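Local coordinates for protein ATP12 ATPase (PDB 2ZD2) that probably acts as a chaperone in the assembly of the F1 part of ATP synthase, at residues A[117-122]-A[175-180]; A[94-99]-A[129-134]; A[50-55]-A[64-69]; A[194-199]-A[211-216]; A[99-104]-A[111-116]. The protein carries 1 engineered substitution. All blocks are in the same frame, centred on the assembly; numbering follows the deposited sequence.

Contact 3 comes first along the chain and stands apart. It closes the loop between helices 43-54 and 66-78, with its centre about 28 to 39 Å from those of the other four. Those four cluster round helix 106-126. Contacts 5 and 1 both use that helix: contact 5 packs strand 100-101 on it, and contact 2, which shares Ser99 with contact 5, joins the starts of strands 100-101 and 134-135, completing a beta-alpha-beta unit. Contact 1 brings in a further helix, 175-182. The centres of contacts 1 and 2 are about 9 Å apart. Contact 4, last in the chain, joins helix 197-206 to the long helix 210-232, whose far part runs back toward contact 3 and so connects the two ends of this presumed chaperone.

Contact 1 of 5, residues A[117-122]-A[175-180]; sequences DPLIDW and LILGLA
A buried helix-helix crossing joins helix 106-126 to helix 175-182, with Leu119 and Trp122 on one side and Ile176, Leu177, Leu179 and Ala180 on the other. The two short segments cross steeply, at 73°, and their axes come no closer than 10.3 Å, so side chains bridge the gap, partly onto backbone atoms; no hydrogen bond spans it. Ala180 is the place to look first. Its CB touches two larger groups, 3.8 Å from Leu119 CD1 and equally close to CZ3 of Trp122, and it makes an off-centre CH-pi contact with the six-membered ring of that indole. The ring reaches so far because Trp122 carries CG anti to its own N (chi1 170°), which sends the benzo end out across the gap. There CH2 comes within 3.6 Å of Ala180 CA and also passes the carbonyl carbon of Leu179, while the edge of the same ring faces back to Leu119 O, in its plane. Ile176 CG2 comes in near the plane of the ring, 4.2 Å beyond Trp122 CZ3, and also lies 3.8 Å from Leu119 O. Leu177 adds only the end of its side chain. Beyond the pair, helix 188-195 closes one flank with Leu194, which packs on both Leu119 and Leu177, while Leu150 of helix 144-155 lies against Ile176. The crossing is thus part of the buried packing between these helices, and on the Leu194 flank Leu119 CG lies 4.3 Å from Leu177 CD2.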
# COMPACT_ATOMS: atom_id res chain seq x y z
N ASP A 117 -17.00 -4.24 11.64
CA ASP A 117 -16.90 -5.07 12.84
C ASP A 117 -16.11 -6.36 12.64
O ASP A 117 -15.35 -6.77 13.52
CB ASP A 117 -18.29 -5.35 13.39
CG ASP A 117 -18.91 -4.13 14.00
OD1 ASP A 117 -18.19 -3.11 14.12
OD2 ASP A 117 -20.09 -4.17 14.38
N PRO A 118 -16.27 -7.01 11.47
CA PRO A 118 -15.55 -8.26 11.20
C PRO A 118 -14.02 -8.03 11.17
O PRO A 118 -13.24 -8.90 11.56
CB PRO A 118 -16.10 -8.68 9.85
CG PRO A 118 -17.50 -8.18 9.89
CD PRO A 118 -17.33 -6.80 10.47
N LEU A 119 -13.61 -6.87 10.68
CA LEU A 119 -12.19 -6.54 10.62
C LEU A 119 -11.67 -6.17 11.99
O LEU A 119 -10.51 -6.46 12.30
CB LEU A 119 -11.92 -5.40 9.61
CG LEU A 119 -11.67 -5.85 8.16
CD1 LEU A 119 -10.42 -6.75 8.12
CD2 LEU A 119 -12.87 -6.60 7.62
N ILE A 120 -12.50 -5.52 12.80
CA ILE A 120 -12.08 -5.18 14.15
C ILE A 120 -11.92 -6.53 14.87
O ILE A 120 -10.94 -6.76 15.58
CB ILE A 120 -13.13 -4.26 14.86
CG1 ILE A 120 -13.08 -2.84 14.28
CG2 ILE A 120 -12.89 -4.22 16.37
CD1 ILE A 120 -11.77 -2.14 14.48
N ASP A 121 -12.89 -7.44 14.67
CA ASP A 121 -12.83 -8.77 15.28
C ASP A 121 -11.57 -9.53 14.88
O ASP A 121 -10.93 -10.20 15.70
CB ASP A 121 -14.05 -9.62 14.87
CG ASP A 121 -15.35 -9.11 15.45
OD1 ASP A 121 -15.36 -8.73 16.64
OD2 ASP A 121 -16.37 -9.10 14.72
N TRP A 122 -11.21 -9.42 13.60
CA TRP A 122 -10.01 -10.10 13.09
C TRP A 122 -8.75 -9.55 13.75
O TRP A 122 -7.83 -10.29 14.08
CB TRP A 122 -9.92 -9.92 11.57
CG TRP A 122 -8.62 -10.37 10.97
CD1 TRP A 122 -8.24 -11.66 10.71
CD2 TRP A 122 -7.50 -9.54 10.64
NE1 TRP A 122 -6.94 -11.68 10.24
CE2 TRP A 122 -6.47 -10.39 10.19
CE3 TRP A 122 -7.27 -8.15 10.69
CZ2 TRP A 122 -5.22 -9.90 9.79
CZ3 TRP A 122 -6.03 -7.67 10.28
CH2 TRP A 122 -5.02 -8.54 9.84
N LEU A 175 -4.74 1.28 9.49
CA LEU A 175 -3.66 0.33 9.65
C LEU A 175 -4.23 -1.07 9.63
O LEU A 175 -3.58 -1.98 9.16
CB LEU A 175 -2.92 0.56 10.96
CG LEU A 175 -1.90 -0.54 11.33
CD1 LEU A 175 -0.88 -0.74 10.17
CD2 LEU A 175 -1.18 -0.12 12.63
N ILE A 176 -5.45 -1.24 10.14
CA ILE A 176 -6.04 -2.57 10.16
C ILE A 176 -6.32 -3.03 8.75
O ILE A 176 -6.07 -4.19 8.41
CB ILE A 176 -7.34 -2.60 10.98
CG1 ILE A 176 -7.05 -2.17 12.43
CG2 ILE A 176 -7.95 -4.01 10.93
CD1 ILE A 176 -5.98 -3.00 13.11
N LEU A 177 -6.84 -2.13 7.91
CA LEU A 177 -7.13 -2.46 6.53
C LEU A 177 -5.83 -2.80 5.79
O LEU A 177 -5.78 -3.77 5.02
CB LEU A 177 -7.87 -1.31 5.83
CG LEU A 177 -9.36 -1.20 6.23
CD1 LEU A 177 -10.01 -0.06 5.44
CD2 LEU A 177 -10.09 -2.53 5.95
N GLY A 178 -4.79 -2.01 6.03
CA GLY A 178 -3.51 -2.29 5.40
C GLY A 178 -2.93 -3.63 5.82
O GLY A 178 -2.44 -4.39 4.98
N LEU A 179 -2.95 -3.95 7.11
CA LEU A 179 -2.41 -5.23 7.56
C LEU A 179 -3.28 -6.42 7.10
O LEU A 179 -2.78 -7.51 6.81
CB LEU A 179 -2.26 -5.22 9.08
CG LEU A 179 -1.21 -4.28 9.68
CD1 LEU A 179 -1.43 -4.20 11.17
CD2 LEU A 179 0.22 -4.79 9.40
N ALA A 180 -4.59 -6.21 7.02
CA ALA A 180 -5.50 -7.25 6.56
C ALA A 180 -5.17 -7.64 5.09
O ALA A 180 -5.28 -8.81 4.70
CB ALA A 180 -6.95 -6.76 6.68

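Contact 2 of 5, residues A[94-99]-A[129-134]; sequences GTDLLS and APLRIT
Leu131 CD1 sits over one face of the Asp96 carboxylate, 4.1 Å from Asp96 CG, the two side chains crossing at about a right angle. In the plane of that carboxylate, OD1 uses its anti lone pair to take the N-H of Leu98 at 3.0 Å, which makes an Asx turn; Ser174 OG also bonds to OD1, and the backbone N of Ile176 to OD2. With polar partners for both oxygens and a methyl on one face, the buried Asp96 is held firmly in place. The turn leads into a beta-alpha-beta unit, where strands 100-101 and 134-135 run parallel, and this contact brings their entrances together. Ser99 folds back on the turn: its OG donates to Asp96 O at 2.8 Å, in the carbonyl plane and on a lone pair, while Ser99 N bonds to the same oxygen. OG can do this because chi1 of 72° places it between the backbone N and the carbonyl carbon. Across the gap, Ser99 CB lies 3.4 Å from Arg132 O. Ile133 turns its CD1 methyl in to touch both Ser99 CA and Leu98 O, each at 3.6 Å. The pairing is sealed by Thr134, whose N-H points almost straight at Ser99 O, 2.7 Å away with an angle of 177° at the hydrogen.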
# COMPACT_ATOMS: atom_id res chain seq x y z
N GLY A 94 -3.67 4.53 16.08
CA GLY A 94 -4.36 5.43 16.99
C GLY A 94 -5.37 6.38 16.35
O GLY A 94 -6.03 7.15 17.05
N THR A 95 -5.48 6.33 15.02
CA THR A 95 -6.41 7.19 14.28
C THR A 95 -6.97 6.39 13.12
O THR A 95 -7.17 6.90 12.02
CB THR A 95 -5.69 8.41 13.68
OG1 THR A 95 -4.85 7.96 12.60
CG2 THR A 95 -4.82 9.12 14.72
N ASP A 96 -7.22 5.12 13.38
CA ASP A 96 -7.72 4.19 12.38
C ASP A 96 -9.17 4.45 11.96
O ASP A 96 -10.06 4.63 12.79
CB ASP A 96 -7.55 2.78 12.91
CG ASP A 96 -7.59 1.74 11.83
OD1 ASP A 96 -8.65 1.61 11.15
OD2 ASP A 96 -6.57 1.05 11.64
N LEU A 97 -9.39 4.49 10.65
CA LEU A 97 -10.72 4.72 10.07
C LEU A 97 -11.79 3.82 10.66
O LEU A 97 -12.92 4.25 10.91
CB LEU A 97 -10.68 4.43 8.56
CG LEU A 97 -12.01 4.64 7.82
CD1 LEU A 97 -12.26 6.13 7.64
CD2 LEU A 97 -11.94 3.95 6.48
N LEU A 98 -11.43 2.56 10.88
CA LEU A 98 -12.41 1.61 11.37
C LEU A 98 -12.85 1.85 12.79
O LEU A 98 -13.85 1.29 13.23
CB LEU A 98 -11.89 0.17 11.24
CG LEU A 98 -11.28 -0.34 9.93
CD1 LEU A 98 -11.34 -1.85 9.93
CD2 LEU A 98 -12.01 0.20 8.71
N SER A 99 -12.13 2.69 13.52
CA SER A 99 -12.50 2.94 14.92
C SER A 99 -13.43 4.13 15.08
O SER A 99 -13.87 4.42 16.19
CB SER A 99 -11.25 3.14 15.78
OG SER A 99 -10.66 4.40 15.51
N ALA A 129 -5.09 -7.24 18.87
CA ALA A 129 -5.14 -5.79 18.91
C ALA A 129 -6.57 -5.30 18.83
O ALA A 129 -7.01 -4.82 17.79
CB ALA A 129 -4.31 -5.20 17.76
N PRO A 130 -7.32 -5.43 19.93
CA PRO A 130 -8.70 -4.94 19.89
C PRO A 130 -8.68 -3.41 19.99
O PRO A 130 -8.10 -2.85 20.92
CB PRO A 130 -9.33 -5.60 21.11
CG PRO A 130 -8.18 -5.65 22.07
CD PRO A 130 -7.05 -6.14 21.19
N LEU A 131 -9.30 -2.73 19.02
CA LEU A 131 -9.36 -1.28 19.02
C LEU A 131 -10.63 -0.75 19.72
O LEU A 131 -11.66 -1.40 19.70
CB LEU A 131 -9.32 -0.76 17.58
CG LEU A 131 -8.03 -0.93 16.77
CD1 LEU A 131 -8.22 -0.29 15.38
CD2 LEU A 131 -6.87 -0.28 17.50
N ARG A 132 -10.53 0.42 20.34
CA ARG A 132 -11.67 1.05 21.00
C ARG A 132 -12.40 1.79 19.90
O ARG A 132 -11.79 2.51 19.12
CB ARG A 132 -11.20 2.01 22.08
CG ARG A 132 -10.73 1.29 23.32
CD ARG A 132 -10.02 2.22 24.30
NE ARG A 132 -9.40 1.48 25.40
CZ ARG A 132 -8.57 2.02 26.29
NH1 ARG A 132 -8.26 3.31 26.21
NH2 ARG A 132 -8.04 1.27 27.24
N ILE A 133 -13.71 1.59 19.83
CA ILE A 133 -14.51 2.19 18.76
C ILE A 133 -15.24 3.40 19.27
O ILE A 133 -15.80 3.36 20.36
CB ILE A 133 -15.56 1.19 18.20
CG1 ILE A 133 -14.88 -0.10 17.72
CG2 ILE A 133 -16.33 1.83 17.07
CD1 ILE A 133 -13.85 0.10 16.63
N THR A 134 -15.23 4.49 18.51
CA THR A 134 -15.95 5.67 18.94
C THR A 134 -17.06 5.99 17.96
O THR A 134 -16.98 5.68 16.78
CB THR A 134 -15.08 6.95 19.00
OG1 THR A 134 -13.71 6.64 18.70
CG2 THR A 134 -15.19 7.58 20.36

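Contact 3 of 5, residues A[50-55]-A[64-69]; sequences AEEWQA and AMPLTR
Glu52 reaches from helix 43-54 to the first turn of helix 66-78. Its CB packs against Met65 CG at 4.2 Å. From there the chain runs out extended (chi2 -174°), so that CD arrives 3.5 Å from Met65 CA, with the CB of Leu67 close by. The two carboxylate oxygens then take neighbouring backbone amides. OE2 accepts the N-H of Leu67 at 2.9 Å on its syn lone pair, with Pro66 CD alongside. OE1 has two donors. Thr68 N meets Glu52 OE1 at 3.0 Å from the syn side, a little out of the carboxylate plane. Thr68 OG1 donates to Glu52 OE1 at 2.8 Å, nearly along the C-O axis. Three bonds therefore fix the carboxylate, and its negative charge, placed where the first amides of a helix point, would be favoured by the helix dipole. Met65 itself occupies the N-cap position. Thr68 OG1 in turn accepts from Trp53 NE1 at 3.1 Å, a bond tilted 24° from the indole plane, so the hydroxyl relays the Trp53 N-H to Glu52. Met65 completes the corner from above the indole, its SD over the face of the six-membered ring in a Met-aromatic contact. The joint thus holds two consecutive helices across the loop that connects them. Val12 of strand 12-15, in the small antiparallel sheet, packs on Trp53, and the ring of Trp9, ahead of that strand, meets its indole. Ile60 of the connecting loop touches both Trp53 and Met65, and Phe229 and Leu232 of the C-terminal helix 210-232 meet Leu67.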
# COMPACT_ATOMS: atom_id res chain seq x y z
N ALA A 50 11.39 -6.24 -15.30
CA ALA A 50 11.91 -6.40 -16.66
C ALA A 50 10.79 -6.25 -17.70
O ALA A 50 10.99 -5.69 -18.78
CB ALA A 50 12.59 -7.76 -16.81
N GLU A 51 9.58 -6.74 -17.39
CA GLU A 51 8.51 -6.60 -18.37
C GLU A 51 8.18 -5.13 -18.57
O GLU A 51 7.81 -4.72 -19.68
CB GLU A 51 7.22 -7.32 -17.92
CG GLU A 51 7.31 -8.81 -17.82
CD GLU A 51 5.98 -9.41 -17.43
OE1 GLU A 51 5.11 -9.61 -18.31
OE2 GLU A 51 5.78 -9.67 -16.22
N GLU A 52 8.27 -4.35 -17.50
CA GLU A 52 7.97 -2.93 -17.62
C GLU A 52 8.98 -2.28 -18.55
O GLU A 52 8.61 -1.47 -19.38
CB GLU A 52 8.04 -2.22 -16.26
CG GLU A 52 6.95 -2.63 -15.29
CD GLU A 52 6.97 -1.80 -14.02
OE1 GLU A 52 8.06 -1.28 -13.64
OE2 GLU A 52 5.89 -1.69 -13.38
N TRP A 53 10.25 -2.64 -18.42
CA TRP A 53 11.25 -2.02 -19.30
C TRP A 53 11.19 -2.56 -20.73
O TRP A 53 11.54 -1.86 -21.67
CB TRP A 53 12.65 -2.17 -18.69
CG TRP A 53 12.82 -1.29 -17.49
CD1 TRP A 53 12.37 -1.54 -16.22
CD2 TRP A 53 13.33 0.05 -17.47
NE1 TRP A 53 12.55 -0.43 -15.42
CE2 TRP A 53 13.14 0.56 -16.16
CE3 TRP A 53 13.92 0.88 -18.44
CZ2 TRP A 53 13.52 1.87 -15.80
CZ3 TRP A 53 14.30 2.18 -18.08
CH2 TRP A 53 14.10 2.66 -16.76
N GLN A 54 10.71 -3.79 -20.90
CA GLN A 54 10.61 -4.37 -22.24
C GLN A 54 9.41 -3.74 -22.92
O GLN A 54 9.34 -3.66 -24.13
CB GLN A 54 10.41 -5.90 -22.16
CG GLN A 54 10.32 -6.64 -23.49
CD GLN A 54 11.59 -6.56 -24.32
OE1 GLN A 54 11.91 -5.51 -24.89
NE2 GLN A 54 12.33 -7.66 -24.39
N ALA A 55 8.47 -3.26 -22.11
CA ALA A 55 7.25 -2.64 -22.64
C ALA A 55 7.42 -1.19 -23.09
O ALA A 55 6.54 -0.61 -23.73
CB ALA A 55 6.11 -2.74 -21.59
N ALA A 64 3.89 4.45 -16.26
CA ALA A 64 3.62 3.08 -16.70
C ALA A 64 4.50 2.08 -16.01
O ALA A 64 4.43 0.89 -16.31
CB ALA A 64 3.82 2.97 -18.23
N MET A 65 5.33 2.54 -15.09
CA MET A 65 6.24 1.61 -14.43
C MET A 65 6.13 1.67 -12.93
O MET A 65 7.10 2.00 -12.21
CB MET A 65 7.66 1.93 -14.91
CG MET A 65 7.69 1.95 -16.43
SD MET A 65 9.25 2.52 -17.14
CE MET A 65 10.19 1.10 -17.05
N PRO A 66 4.94 1.32 -12.41
CA PRO A 66 4.71 1.33 -10.96
C PRO A 66 5.65 0.47 -10.14
O PRO A 66 6.03 0.86 -9.03
CB PRO A 66 3.25 0.91 -10.83
CG PRO A 66 3.06 -0.01 -12.01
CD PRO A 66 3.77 0.77 -13.13
N LEU A 67 6.04 -0.69 -10.66
CA LEU A 67 6.94 -1.57 -9.89
C LEU A 67 8.33 -0.94 -9.75
O LEU A 67 8.96 -0.99 -8.69
CB LEU A 67 7.07 -2.93 -10.58
CG LEU A 67 5.76 -3.69 -10.67
CD1 LEU A 67 5.95 -4.97 -11.46
CD2 LEU A 67 5.29 -3.97 -9.23
N THR A 68 8.82 -0.38 -10.84
CA THR A 68 10.13 0.25 -10.79
C THR A 68 10.07 1.39 -9.78
O THR A 68 10.97 1.54 -8.95
CB THR A 68 10.51 0.81 -12.15
OG1 THR A 68 10.57 -0.27 -13.09
CG2 THR A 68 11.86 1.50 -12.09
N ARG A 69 9.01 2.19 -9.84
CA ARG A 69 8.86 3.30 -8.92
C ARG A 69 8.87 2.85 -7.45
O ARG A 69 9.54 3.45 -6.63
CB ARG A 69 7.59 4.10 -9.25
CG ARG A 69 7.35 5.32 -8.39
CD ARG A 69 6.15 6.10 -8.90
NE ARG A 69 4.93 5.28 -8.90
CZ ARG A 69 3.89 5.49 -9.70
NH1 ARG A 69 3.92 6.49 -10.58
NH2 ARG A 69 2.83 4.70 -9.64

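Contact 4 of 5, residues A[194-199]-A[211-216]; sequences LSRIKE and EAEAQA. Engineered in segment 194-199: Lys198 (natural residue Asp).
Charge comes first: Arg196 is the hub of a salt-bridge network that takes in Glu199 of its own segment and Glu213 across the gap. Its NH2 donates to Glu213 OE2 at 3.1 Å with an angle of 141° at the hydrogen. The carboxylate oxygen lies near the guanidinium plane, yet the donor approaches from above the carboxylate plane, since the two flat groups stand 84° apart. Arg208 NH1 is a second cation on the same OE2. Within its own segment, Arg196 NE and the same NH2 lean on Glu199 OE1, at 2.9 and 2.8 Å, through weak, bent bonds; Glu200 OE1 takes NH1. NH2 thus bridges two acids and probably offsets their repulsion.

These residues sit where helix 188-195 breaks off: Arg196 is the first residue to leave it and the N-cap of helix 197-206, which pairs with helix 210-232 as an antiparallel helical hairpin. With chi1 at 58°, Arg196 CG lies between the backbone N and the carbonyl carbon, and a bend at chi3 brings the guanidinium round to Glu199.

A water makes the second polar link, giving one hydrogen to Glu199 OE2 at 2.6 Å and the other to Ala212 O at 2.7 Å.

Van der Waals contact is slight. Ala216 CB rests 3.6 Å from Arg196 NE and 3.8 Å from Glu199 OE1, and Ala212 CB lies near Glu199 OE2.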
# COMPACT_ATOMS: atom_id res chain seq x y z
N LEU A 194 -14.38 -1.29 1.57
CA LEU A 194 -14.70 -1.12 2.98
C LEU A 194 -14.40 0.31 3.44
O LEU A 194 -15.11 0.90 4.25
CB LEU A 194 -13.88 -2.07 3.82
CG LEU A 194 -14.25 -3.55 3.77
CD1 LEU A 194 -13.25 -4.31 4.63
CD2 LEU A 194 -15.69 -3.73 4.29
N SER A 195 -13.31 0.88 2.95
CA SER A 195 -13.02 2.23 3.39
C SER A 195 -14.06 3.24 2.92
O SER A 195 -14.31 4.23 3.60
CB SER A 195 -11.63 2.68 2.91
OG SER A 195 -11.61 2.87 1.51
N ARG A 196 -14.67 3.01 1.78
CA ARG A 196 -15.64 4.01 1.35
C ARG A 196 -17.10 3.74 1.64
O ARG A 196 -17.97 4.31 0.99
CB ARG A 196 -15.46 4.35 -0.12
CG ARG A 196 -15.58 3.20 -1.06
CD ARG A 196 -14.78 3.54 -2.33
NE ARG A 196 -15.17 4.83 -2.90
CZ ARG A 196 -16.33 5.08 -3.50
NH1 ARG A 196 -17.23 4.12 -3.62
NH2 ARG A 196 -16.59 6.29 -3.97
N ILE A 197 -17.39 2.91 2.64
CA ILE A 197 -18.79 2.65 3.02
C ILE A 197 -19.56 3.96 3.21
O ILE A 197 -20.69 4.11 2.72
CB ILE A 197 -18.88 1.82 4.32
CG1 ILE A 197 -18.57 0.35 3.97
CG2 ILE A 197 -20.28 1.99 5.02
CD1 ILE A 197 -18.41 -0.57 5.15
N LYS A 198 -18.98 4.91 3.93
CA LYS A 198 -19.69 6.17 4.12
C LYS A 198 -19.86 6.95 2.81
O LYS A 198 -20.95 7.43 2.47
CB LYS A 198 -18.97 7.03 5.15
CG LYS A 198 -19.58 8.42 5.33
CD LYS A 198 -18.76 9.23 6.31
CE LYS A 198 -19.09 10.70 6.24
NZ LYS A 198 -18.19 11.49 7.14
N GLU A 199 -18.77 7.06 2.05
CA GLU A 199 -18.78 7.78 0.78
C GLU A 199 -19.82 7.19 -0.19
O GLU A 199 -20.60 7.91 -0.83
CB GLU A 199 -17.38 7.69 0.17
CG GLU A 199 -17.14 8.54 -1.03
CD GLU A 199 -15.66 8.60 -1.40
OE1 GLU A 199 -15.13 7.63 -1.99
OE2 GLU A 199 -15.03 9.63 -1.10
N GLU A 211 -15.77 14.46 -8.65
CA GLU A 211 -14.41 14.62 -8.19
C GLU A 211 -14.04 13.53 -7.20
O GLU A 211 -12.98 12.94 -7.29
CB GLU A 211 -14.21 15.99 -7.56
CG GLU A 211 -13.72 17.02 -8.57
CD GLU A 211 -13.31 18.32 -7.91
OE1 GLU A 211 -12.49 18.30 -6.96
OE2 GLU A 211 -13.82 19.38 -8.35
N ALA A 212 -14.93 13.28 -6.24
CA ALA A 212 -14.73 12.24 -5.23
C ALA A 212 -14.54 10.88 -5.89
O ALA A 212 -13.69 10.10 -5.48
CB ALA A 212 -15.89 12.18 -4.28
N GLU A 213 -15.36 10.59 -6.90
CA GLU A 213 -15.25 9.32 -7.62
C GLU A 213 -13.90 9.22 -8.34
O GLU A 213 -13.28 8.15 -8.36
CB GLU A 213 -16.40 9.17 -8.61
CG GLU A 213 -17.78 8.99 -7.95
CD GLU A 213 -17.85 7.78 -7.02
OE1 GLU A 213 -17.34 6.70 -7.39
OE2 GLU A 213 -18.43 7.91 -5.92
N ALA A 214 -13.45 10.31 -8.94
CA ALA A 214 -12.16 10.33 -9.62
C ALA A 214 -11.06 10.02 -8.60
O ALA A 214 -10.18 9.20 -8.86
CB ALA A 214 -11.92 11.70 -10.26
N GLN A 215 -11.11 10.70 -7.45
CA GLN A 215 -10.12 10.48 -6.40
C GLN A 215 -10.18 9.05 -5.87
O GLN A 215 -9.13 8.45 -5.59
CB GLN A 215 -10.30 11.48 -5.26
CG GLN A 215 -9.96 12.89 -5.69
CD GLN A 215 -10.34 13.94 -4.69
OE1 GLN A 215 -11.46 13.93 -4.16
NE2 GLN A 215 -9.42 14.87 -4.43
N ALA A 216 -11.38 8.51 -5.69
CA ALA A 216 -11.52 7.11 -5.24
C ALA A 216 -10.90 6.14 -6.27
O ALA A 216 -10.25 5.17 -5.91
CB ALA A 216 -13.00 6.76 -5.02
O HOH W 1 -13.18 10.01 -2.85

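Contact 5 of 5, residues A[99-104]-A[111-116]; sequences SYRADA and AQAEGW
Gln112 holds the end of strand 100-101 with one bond: its OE1 accepts the N-H of Ala102 at 2.8 Å, almost straight at 175°, in the carbonyl plane and on a lone pair. The side chain is extended (chi2 -178°), which lets it span the gap from helix 106-126, the crossover helix of the beta-alpha-beta unit. Arg101 reaches the other way, from strand to helix, and a bend at chi2 (-56°) turns its end toward it. It slides past Trp116 in the opposite direction, its NE lying at the edge of the indole, 3.5 Å from CE3, with guanidinium and ring far from parallel. Trp116 CB sits over one guanidinium face, offset toward the rim, while NH1 comes within 3.8 Å of Ala113 CA. Gln112 CB lies over one face of the indole, near its rim, and Tyr100 O approaches its edge, 3.7 Å from CZ3. Trp116 NE1 is bonded to Leu194 O, at the end of helix 188-195. Arg101 is buried, but its charge is met by a salt bridge from NH1 to Asp117 OD1, and NE gives its hydrogen to Leu98 O. With those partners in place, the cation can plausibly lie beside an indole inside the fold and still remain charged.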
# COMPACT_ATOMS: atom_id res chain seq x y z
N SER A 99 -12.13 2.69 13.52
CA SER A 99 -12.50 2.94 14.92
C SER A 99 -13.43 4.13 15.08
O SER A 99 -13.87 4.42 16.19
CB SER A 99 -11.25 3.14 15.78
OG SER A 99 -10.66 4.40 15.51
N TYR A 100 -13.76 4.80 13.98
CA TYR A 100 -14.62 5.99 14.03
C TYR A 100 -15.92 5.81 13.29
O TYR A 100 -15.94 5.85 12.07
CB TYR A 100 -13.86 7.18 13.44
CG TYR A 100 -12.75 7.65 14.32
CD1 TYR A 100 -13.00 8.47 15.43
CD2 TYR A 100 -11.46 7.19 14.14
CE1 TYR A 100 -12.00 8.80 16.32
CE2 TYR A 100 -10.45 7.51 15.02
CZ TYR A 100 -10.72 8.31 16.11
OH TYR A 100 -9.71 8.56 17.01
N ARG A 101 -17.02 5.62 14.03
CA ARG A 101 -18.33 5.43 13.40
C ARG A 101 -19.16 6.71 13.32
O ARG A 101 -19.03 7.59 14.16
CB ARG A 101 -19.14 4.38 14.17
CG ARG A 101 -18.42 3.08 14.45
CD ARG A 101 -17.91 2.44 13.15
NE ARG A 101 -16.88 1.43 13.39
CZ ARG A 101 -17.12 0.17 13.73
NH1 ARG A 101 -18.37 -0.26 13.87
NH2 ARG A 101 -16.10 -0.66 13.94
N ALA A 102 -20.02 6.80 12.32
CA ALA A 102 -20.87 7.99 12.16
C ALA A 102 -21.93 8.04 13.27
O ALA A 102 -22.19 7.03 13.95
CB ALA A 102 -21.56 7.96 10.80
N ASP A 103 -22.51 9.22 13.47
CA ASP A 103 -23.56 9.38 14.47
C ASP A 103 -24.91 9.19 13.77
O ASP A 103 -25.90 8.77 14.40
CB ASP A 103 -23.52 10.78 15.10
CG ASP A 103 -22.71 10.84 16.41
OD1 ASP A 103 -22.84 9.92 17.25
OD2 ASP A 103 -21.98 11.84 16.61
N ALA A 104 -24.94 9.46 12.47
CA ALA A 104 -26.17 9.35 11.69
C ALA A 104 -25.97 9.40 10.16
O ALA A 104 -24.89 9.74 9.67
CB ALA A 104 -27.13 10.47 12.12
N ALA A 111 -24.37 0.22 8.26
CA ALA A 111 -23.53 -0.16 7.12
C ALA A 111 -22.08 -0.33 7.57
O ALA A 111 -21.43 -1.33 7.25
CB ALA A 111 -23.63 0.88 6.04
N GLN A 112 -21.60 0.66 8.31
CA GLN A 112 -20.24 0.62 8.83
C GLN A 112 -20.03 -0.56 9.76
O GLN A 112 -19.02 -1.25 9.70
CB GLN A 112 -19.93 1.94 9.56
CG GLN A 112 -19.88 3.14 8.64
CD GLN A 112 -19.53 4.42 9.35
OE1 GLN A 112 -20.08 4.73 10.41
NE2 GLN A 112 -18.62 5.19 8.76
N ALA A 113 -21.00 -0.80 10.64
CA ALA A 113 -20.90 -1.90 11.57
C ALA A 113 -20.78 -3.25 10.83
O ALA A 113 -19.94 -4.08 11.15
CB ALA A 113 -22.14 -1.92 12.52
N GLU A 114 -21.61 -3.44 9.82
CA GLU A 114 -21.60 -4.70 9.08
C GLU A 114 -20.30 -4.94 8.32
O GLU A 114 -19.78 -6.05 8.30
CB GLU A 114 -22.81 -4.72 8.15
CG GLU A 114 -24.14 -4.66 8.91
CD GLU A 114 -25.35 -4.49 8.00
OE1 GLU A 114 -26.49 -4.50 8.51
OE2 GLU A 114 -25.16 -4.36 6.76
N GLY A 115 -19.75 -3.90 7.71
CA GLY A 115 -18.52 -4.09 6.98
C GLY A 115 -17.27 -4.11 7.85
O GLY A 115 -16.38 -4.93 7.63
N TRP A 116 -17.22 -3.22 8.85
CA TRP A 116 -16.05 -3.08 9.72
C TRP A 116 -15.89 -3.96 10.96
O TRP A 116 -14.77 -4.37 11.32
CB TRP A 116 -15.92 -1.61 10.14
CG TRP A 116 -15.78 -0.66 8.95
CD1 TRP A 116 -15.48 -0.99 7.65
CD2 TRP A 116 -15.83 0.78 9.00
NE1 TRP A 116 -15.31 0.16 6.90
CE2 TRP A 116 -15.52 1.25 7.70
CE3 TRP A 116 -16.09 1.71 10.01
CZ2 TRP A 116 -15.46 2.61 7.39
CZ3 TRP A 116 -16.02 3.08 9.69
CH2 TRP A 116 -15.72 3.50 8.40